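Local coordinates for protein tryptophan--tRNA ligase (Campylobacter jejuni subsp. jejuni, PDB 3TZL) that probably catalyses the ATP-dependent attachment of tryptophan to its cognate tRNA, acting as a homodimeric class I aminoacyl-tRNA synthetase, at residues E207-L210 with K211-S215; E271-N274 with A275-E279. One frame throughout, in Å; residues are numbered along the deposited sequence.

Contact 1: residues E207-L210 with K211-S215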
ATOM      1  N   GLU B 207       0.555  38.240 -17.179  1.00 54.10           N
ATOM      2  CA  GLU B 207       1.377  39.440 -17.208  1.00 58.03           C
ATOM      3  C   GLU B 207       0.961  40.452 -16.152  1.00 57.00           C
ATOM      4  O   GLU B 207       1.797  41.194 -15.639  1.00 51.92           O
ATOM      5  CB  GLU B 207       1.330  40.087 -18.583  1.00 65.23           C
ATOM      6  CG  GLU B 207       2.036  39.275 -19.652  1.00 71.87           C
ATOM      7  CD  GLU B 207       2.252  40.067 -20.919  1.00 78.90           C
ATOM      8  OE1 GLU B 207       2.121  41.309 -20.860  1.00 79.62           O
ATOM      9  OE2 GLU B 207       2.545  39.452 -21.972  1.00 81.94           O
ATOM     10  N   LYS B 208      -0.329  40.466 -15.822  1.00 59.93           N
ATOM     11  CA  LYS B 208      -0.855  41.353 -14.791  1.00 64.35           C
ATOM     12  C   LYS B 208      -0.311  40.973 -13.418  1.00 57.53           C
ATOM     13  O   LYS B 208       0.068  41.831 -12.622  1.00 56.53           O
ATOM     14  CB  LYS B 208      -2.389  41.307 -14.770  1.00 72.40           C
ATOM     15  CG  LYS B 208      -3.029  42.330 -13.824  1.00 79.30           C
ATOM     16  CD  LYS B 208      -4.517  42.067 -13.600  1.00 86.32           C
ATOM     17  CE  LYS B 208      -4.748  40.721 -12.917  1.00 90.88           C
ATOM     18  NZ  LYS B 208      -4.070  40.622 -11.587  1.00 93.25           N
ATOM     19  N   THR B 209      -0.281  39.677 -13.144  1.00 53.18           N
ATOM     20  CA  THR B 209       0.208  39.176 -11.867  1.00 51.59           C
ATOM     21  C   THR B 209       1.721  39.365 -11.716  1.00 49.41           C
ATOM     22  O   THR B 209       2.218  39.664 -10.628  1.00 50.90           O
ATOM     23  CB  THR B 209      -0.170  37.700 -11.692  1.00 56.60           C
ATOM     24  OG1 THR B 209      -1.598  37.575 -11.714  1.00 61.81           O
ATOM     25  CG2 THR B 209       0.357  37.168 -10.389  1.00 55.45           C
ATOM     26  N   LEU B 210       2.448  39.205 -12.816  1.00 46.21           N
ATOM     27  CA  LEU B 210       3.890  39.455 -12.830  1.00 44.70           C
ATOM     28  C   LEU B 210       4.196  40.945 -12.597  1.00 48.31           C
ATOM     29  O   LEU B 210       5.050  41.297 -11.774  1.00 50.17           O
ATOM     30  CB  LEU B 210       4.502  38.970 -14.154  1.00 41.67           C
ATOM     31  CG  LEU B 210       5.998  39.260 -14.306  1.00 49.10           C
ATOM     32  CD1 LEU B 210       6.795  38.500 -13.242  1.00 48.59           C
ATOM     33  CD2 LEU B 210       6.509  38.960 -15.718  1.00 44.30           C
ATOM     34  N   LYS B 211       3.489  41.816 -13.316  1.00 50.55           N
ATOM     35  CA  LYS B 211       3.613  43.262 -13.127  1.00 53.20           C
ATOM     36  C   LYS B 211       3.413  43.641 -11.660  1.00 52.59           C
ATOM     37  O   LYS B 211       4.164  44.441 -11.103  1.00 53.77           O
ATOM     38  CB  LYS B 211       2.610  44.006 -14.016  1.00 59.79           C
ATOM     39  CG  LYS B 211       2.831  45.514 -14.106  1.00 68.34           C
ATOM     40  CD  LYS B 211       1.742  46.188 -14.939  1.00 76.65           C
ATOM     41  CE  LYS B 211       1.950  47.701 -15.043  1.00 82.28           C
ATOM     42  NZ  LYS B 211       0.696  48.414 -15.427  1.00 85.66           N
ATOM     43  N   LYS B 212       2.407  43.036 -11.039  1.00 57.82           N
ATOM     44  CA  LYS B 212       2.066  43.283  -9.643  1.00 57.81           C
ATOM     45  C   LYS B 212       3.198  42.835  -8.716  1.00 53.08           C
ATOM     46  O   LYS B 212       3.598  43.561  -7.807  1.00 54.39           O
ATOM     47  CB  LYS B 212       0.771  42.536  -9.308  1.00 62.77           C
ATOM     48  CG  LYS B 212       0.065  42.968  -8.035  1.00 66.97           C
ATOM     49  CD  LYS B 212      -1.182  42.106  -7.795  1.00 72.34           C
ATOM     50  CE  LYS B 212      -0.807  40.632  -7.529  1.00 76.71           C
ATOM     51  NZ  LYS B 212      -1.987  39.713  -7.362  1.00 75.77           N
ATOM     52  N   GLN B 213       3.722  41.640  -8.962  1.00 50.36           N
ATOM     53  CA  GLN B 213       4.789  41.094  -8.132  1.00 47.98           C
ATOM     54  C   GLN B 213       6.062  41.906  -8.271  1.00 47.32           C
ATOM     55  O   GLN B 213       6.719  42.219  -7.281  1.00 45.66           O
ATOM     56  CB  GLN B 213       5.034  39.632  -8.486  1.00 44.73           C
ATOM     57  CG  GLN B 213       3.856  38.766  -8.080  1.00 45.78           C
ATOM     58  CD  GLN B 213       4.015  37.305  -8.434  1.00 47.56           C
ATOM     59  OE1 GLN B 213       4.855  36.923  -9.262  1.00 43.09           O
ATOM     60  NE2 GLN B 213       3.196  36.470  -7.807  1.00 47.76           N
ATOM     61  N   ILE B 214       6.403  42.257  -9.505  1.00 46.90           N
ATOM     62  CA  ILE B 214       7.616  43.018  -9.756  1.00 43.71           C
ATOM     63  C   ILE B 214       7.499  44.418  -9.172  1.00 49.96           C
ATOM     64  O   ILE B 214       8.462  44.956  -8.639  1.00 51.03           O
ATOM     65  CB  ILE B 214       7.942  43.050 -11.255  1.00 38.15           C
ATOM     66  CG1 ILE B 214       8.537  41.699 -11.688  1.00 34.59           C
ATOM     67  CG2 ILE B 214       8.924  44.134 -11.566  1.00 38.44           C
ATOM     68  CD1 ILE B 214       8.717  41.584 -13.164  1.00 38.75           C
ATOM     69  N   SER B 215       6.306  44.997  -9.249  1.00 55.72           N
ATOM     70  CA  SER B 215       6.072  46.339  -8.717  1.00 59.39           C
ATOM     71  C   SER B 215       6.352  46.397  -7.225  1.00 57.50           C
ATOM     72  O   SER B 215       6.761  47.428  -6.702  1.00 61.47           O
ATOM     73  CB  SER B 215       4.634  46.774  -8.980  1.00 66.04           C
ATOM     74  OG  SER B 215       4.594  47.919  -9.809  1.00 74.04           O
TER

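Contact 2: residues E271-N274 with A275-E279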
ATOM      1  N   GLU B 271       9.920  43.113 -18.897  1.00 45.26           N
ATOM      2  CA  GLU B 271      10.293  42.695 -20.246  1.00 47.55           C
ATOM      3  C   GLU B 271      11.227  41.488 -20.245  1.00 41.99           C
ATOM      4  O   GLU B 271      11.043  40.564 -21.037  1.00 43.76           O
ATOM      5  CB  GLU B 271      10.964  43.837 -21.008  1.00 51.96           C
ATOM      6  CG  GLU B 271      10.091  45.054 -21.205  1.00 61.33           C
ATOM      7  CD  GLU B 271      10.798  46.159 -21.990  1.00 70.02           C
ATOM      8  OE1 GLU B 271      11.924  45.930 -22.492  1.00 69.22           O
ATOM      9  OE2 GLU B 271      10.222  47.261 -22.101  1.00 75.56           O
ATOM     10  N   LEU B 272      12.235  41.516 -19.377  1.00 38.90           N
ATOM     11  CA  LEU B 272      13.170  40.397 -19.238  1.00 41.70           C
ATOM     12  C   LEU B 272      12.463  39.103 -18.848  1.00 42.02           C
ATOM     13  O   LEU B 272      12.658  38.066 -19.481  1.00 44.56           O
ATOM     14  CB  LEU B 272      14.230  40.706 -18.183  1.00 43.31           C
ATOM     15  CG  LEU B 272      15.381  41.585 -18.647  1.00 48.49           C
ATOM     16  CD1 LEU B 272      16.383  41.774 -17.512  1.00 44.83           C
ATOM     17  CD2 LEU B 272      16.036  40.954 -19.880  1.00 52.33           C
ATOM     18  N   VAL B 273      11.653  39.165 -17.794  1.00 38.59           N
ATOM     19  CA  VAL B 273      10.976  37.968 -17.314  1.00 38.05           C
ATOM     20  C   VAL B 273       9.971  37.431 -18.344  1.00 42.53           C
ATOM     21  O   VAL B 273       9.941  36.234 -18.618  1.00 40.48           O
ATOM     22  CB  VAL B 273      10.323  38.188 -15.932  1.00 30.55           C
ATOM     23  CG1 VAL B 273       9.514  36.951 -15.492  1.00 35.17           C
ATOM     24  CG2 VAL B 273      11.406  38.526 -14.889  1.00 30.85           C
ATOM     25  N   ASN B 274       9.172  38.316 -18.936  1.00 40.51           N
ATOM     26  CA  ASN B 274       8.188  37.881 -19.916  1.00 42.83           C
ATOM     27  C   ASN B 274       8.799  37.236 -21.150  1.00 42.63           C
ATOM     28  O   ASN B 274       8.230  36.297 -21.711  1.00 42.20           O
ATOM     29  CB  ASN B 274       7.262  39.034 -20.327  1.00 48.76           C
ATOM     30  CG  ASN B 274       6.167  39.290 -19.302  1.00 51.54           C
ATOM     31  OD1 ASN B 274       5.625  38.350 -18.720  1.00 46.85           O
ATOM     32  ND2 ASN B 274       5.845  40.568 -19.067  1.00 55.17           N
ATOM     33  N   ALA B 275       9.956  37.739 -21.567  1.00 38.66           N
ATOM     34  CA  ALA B 275      10.601  37.242 -22.776  1.00 39.45           C
ATOM     35  C   ALA B 275      11.304  35.924 -22.491  1.00 39.96           C
ATOM     36  O   ALA B 275      11.277  35.014 -23.310  1.00 44.22           O
ATOM     37  CB  ALA B 275      11.586  38.279 -23.337  1.00 36.97           C
ATOM     38  N   TYR B 276      11.921  35.832 -21.318  1.00 37.21           N
ATOM     39  CA  TYR B 276      12.670  34.653 -20.925  1.00 38.24           C
ATOM     40  C   TYR B 276      11.754  33.425 -20.761  1.00 40.28           C
ATOM     41  O   TYR B 276      12.147  32.299 -21.065  1.00 35.79           O
ATOM     42  CB  TYR B 276      13.428  34.943 -19.629  1.00 38.66           C
ATOM     43  CG  TYR B 276      14.365  33.844 -19.177  1.00 36.62           C
ATOM     44  CD1 TYR B 276      13.897  32.762 -18.441  1.00 39.42           C
ATOM     45  CD2 TYR B 276      15.725  33.903 -19.461  1.00 39.84           C
ATOM     46  CE1 TYR B 276      14.752  31.755 -18.014  1.00 44.05           C
ATOM     47  CE2 TYR B 276      16.598  32.899 -19.040  1.00 43.60           C
ATOM     48  CZ  TYR B 276      16.105  31.831 -18.316  1.00 47.54           C
ATOM     49  OH  TYR B 276      16.956  30.838 -17.894  1.00 52.16           O
ATOM     50  N   PHE B 277      10.534  33.642 -20.286  1.00 40.03           N
ATOM     51  CA  PHE B 277       9.637  32.518 -20.022  1.00 40.26           C
ATOM     52  C   PHE B 277       8.539  32.373 -21.060  1.00 37.43           C
ATOM     53  O   PHE B 277       7.667  31.508 -20.939  1.00 36.51           O
ATOM     54  CB  PHE B 277       9.042  32.617 -18.624  1.00 36.04           C
ATOM     55  CG  PHE B 277      10.008  32.220 -17.537  1.00 37.24           C
ATOM     56  CD1 PHE B 277      10.531  30.924 -17.489  1.00 36.20           C
ATOM     57  CD2 PHE B 277      10.393  33.126 -16.573  1.00 34.65           C
ATOM     58  CE1 PHE B 277      11.416  30.544 -16.493  1.00 36.72           C
ATOM     59  CE2 PHE B 277      11.284  32.759 -15.562  1.00 38.91           C
ATOM     60  CZ  PHE B 277      11.792  31.462 -15.522  1.00 39.76           C
ATOM     61  N   LYS B 278       8.601  33.217 -22.085  1.00 34.64           N
ATOM     62  CA  LYS B 278       7.538  33.293 -23.075  1.00 38.18           C
ATOM     63  C   LYS B 278       7.252  31.924 -23.680  1.00 38.83           C
ATOM     64  O   LYS B 278       6.104  31.505 -23.750  1.00 42.85           O
ATOM     65  CB  LYS B 278       7.893  34.284 -24.179  1.00 38.14           C
ATOM     66  CG  LYS B 278       6.778  34.493 -25.185  1.00 41.18           C
ATOM     67  CD  LYS B 278       7.115  35.661 -26.106  1.00 51.33           C
ATOM     68  CE  LYS B 278       6.075  35.830 -27.205  1.00 53.73           C
ATOM     69  NZ  LYS B 278       6.021  34.624 -28.082  1.00 55.02           N
ATOM     70  N   GLU B 279       8.301  31.220 -24.082  1.00 39.86           N
ATOM     71  CA  GLU B 279       8.137  29.934 -24.755  1.00 44.40           C
ATOM     72  C   GLU B 279       7.609  28.874 -23.789  1.00 40.73           C
ATOM     73  O   GLU B 279       6.722  28.101 -24.128  1.00 46.62           O
ATOM     74  CB  GLU B 279       9.471  29.503 -25.363  1.00 54.39           C
ATOM     75  CG  GLU B 279       9.382  28.427 -26.427  1.00 67.33           C
ATOM     76  CD  GLU B 279      10.380  28.659 -27.564  1.00 80.88           C
ATOM     77  OE1 GLU B 279      10.667  29.844 -27.880  1.00 80.64           O
ATOM     78  OE2 GLU B 279      10.877  27.659 -28.139  1.00 86.51           O
TER

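Contact 1: residues E207-L210 with K211-S215
Leu210 holds CG anti to its backbone N (chi1 177°), whereas Ile214, one turn further on, carries CG1 anti to its carbonyl carbon (chi1 -76°); the two choices swing the branches together on one flank of the helix. Contact is made by methyl ends: CD1 of Leu210 lies 3.6 Å from CD1 of Ile214, and the two side chains run slantwise past one another. Both are buried. Leu210 also packs on Val273 and Asn274 of helix 262-276, and Ile214 reaches Asn270 of that same helix.

Thr209 and Gln213 form the next pair round the helix, lying alongside each other and heading the same way. The CG2 methyl of Thr209 sits 3.9 Å from NE2 of Gln213, a van der Waals contact and no more. The amide has its polar business elsewhere: NE2 donates to Asp202, while OG1 of Thr209 bonds to Ser206. CG of Gln213 comes within 3.2 Å of the Thr209 carbonyl O.

All of this rides on regular alpha-helical i to i+4 bonding through helix 207-215, a short helix that follows the KMSKS region of this class I synthetase. The amide N of Ile214 meets O of Leu210 at 2.8 Å, and one turn's start earlier Lys211 N bonds to Glu207 O at 2.9 Å. On the exposed side, NZ of Lys208 and NZ of Lys212 stand 4.8 Å apart, like charges that would be expected to disfavour one another slightly. The Gln213 side chain lies about 8 Å from that of Met193, which lines the pocket of the bound ADP.

Contact 2: residues E271-N274 with A275-E279
Tyr276 N donates to the carbonyl O of Leu272 at 3.0 Å, the shortest of three i to i+4 bonds across this part of helix 262-276. The others bring Ala275 N to Glu271 O and Phe277 N to Val273 O, both at 3.1 Å. The series is interrupted at the next step: Lys278 N lies close to the Asn274 carbonyl, but the angle is too poor for a hydrogen bond, and Lys278 N makes a weak bond to Ala275 O instead. The backbone of Phe277 (phi -105°, psi 4°) marks the change in course between helices 262-276 and 278-289.

Among the side chains, Val273 and Phe277 make the apolar contact, both buried. With CG1 anti to the backbone N (chi1 175°), Val273 sets that methyl 4.1 Å from CD2 of the Phe277 ring, a loose touch in which the side chains pass at a slant. The neighbouring Tyr276 places CD1 over the centre of one Phe277 face, 3.7 Å above its plane, while CD1 of Phe277 lies in plane at the Tyr276 edge.

One polar end ties this turn to the following helix: OD1 of Asn274 takes a hydrogen bond from Arg281. NZ of Lys278 forms an i to i+4 salt bridge with Glu282 within helix 278-289 itself. The aromatic pair faces helix 18-30, where Phe277 meets Tyr21 edge-to-face, while Val273 and Asn274 rest against helix 207-215.

Both contacts are partly buried and local, one within helix 207-215, the other at the junction of helices 262-276 and 278-289. Their buried flanks meet: Leu210 of contact 1 places CD2 3.6 Å from CG1 of Val273 in contact 2, and the same CD2 packs on OD1 of Asn274. The buried pair of contact 1 is aliphatic and its outer side rich in lysine, whereas contact 2 adds aromatic rings that pack toward helix 18-30. Contact 1 keeps unbroken helical bonding throughout; contact 2 gives it up where one helix passes into the next, with the Asn274 side chain reaching across to Arg281 of the next helix.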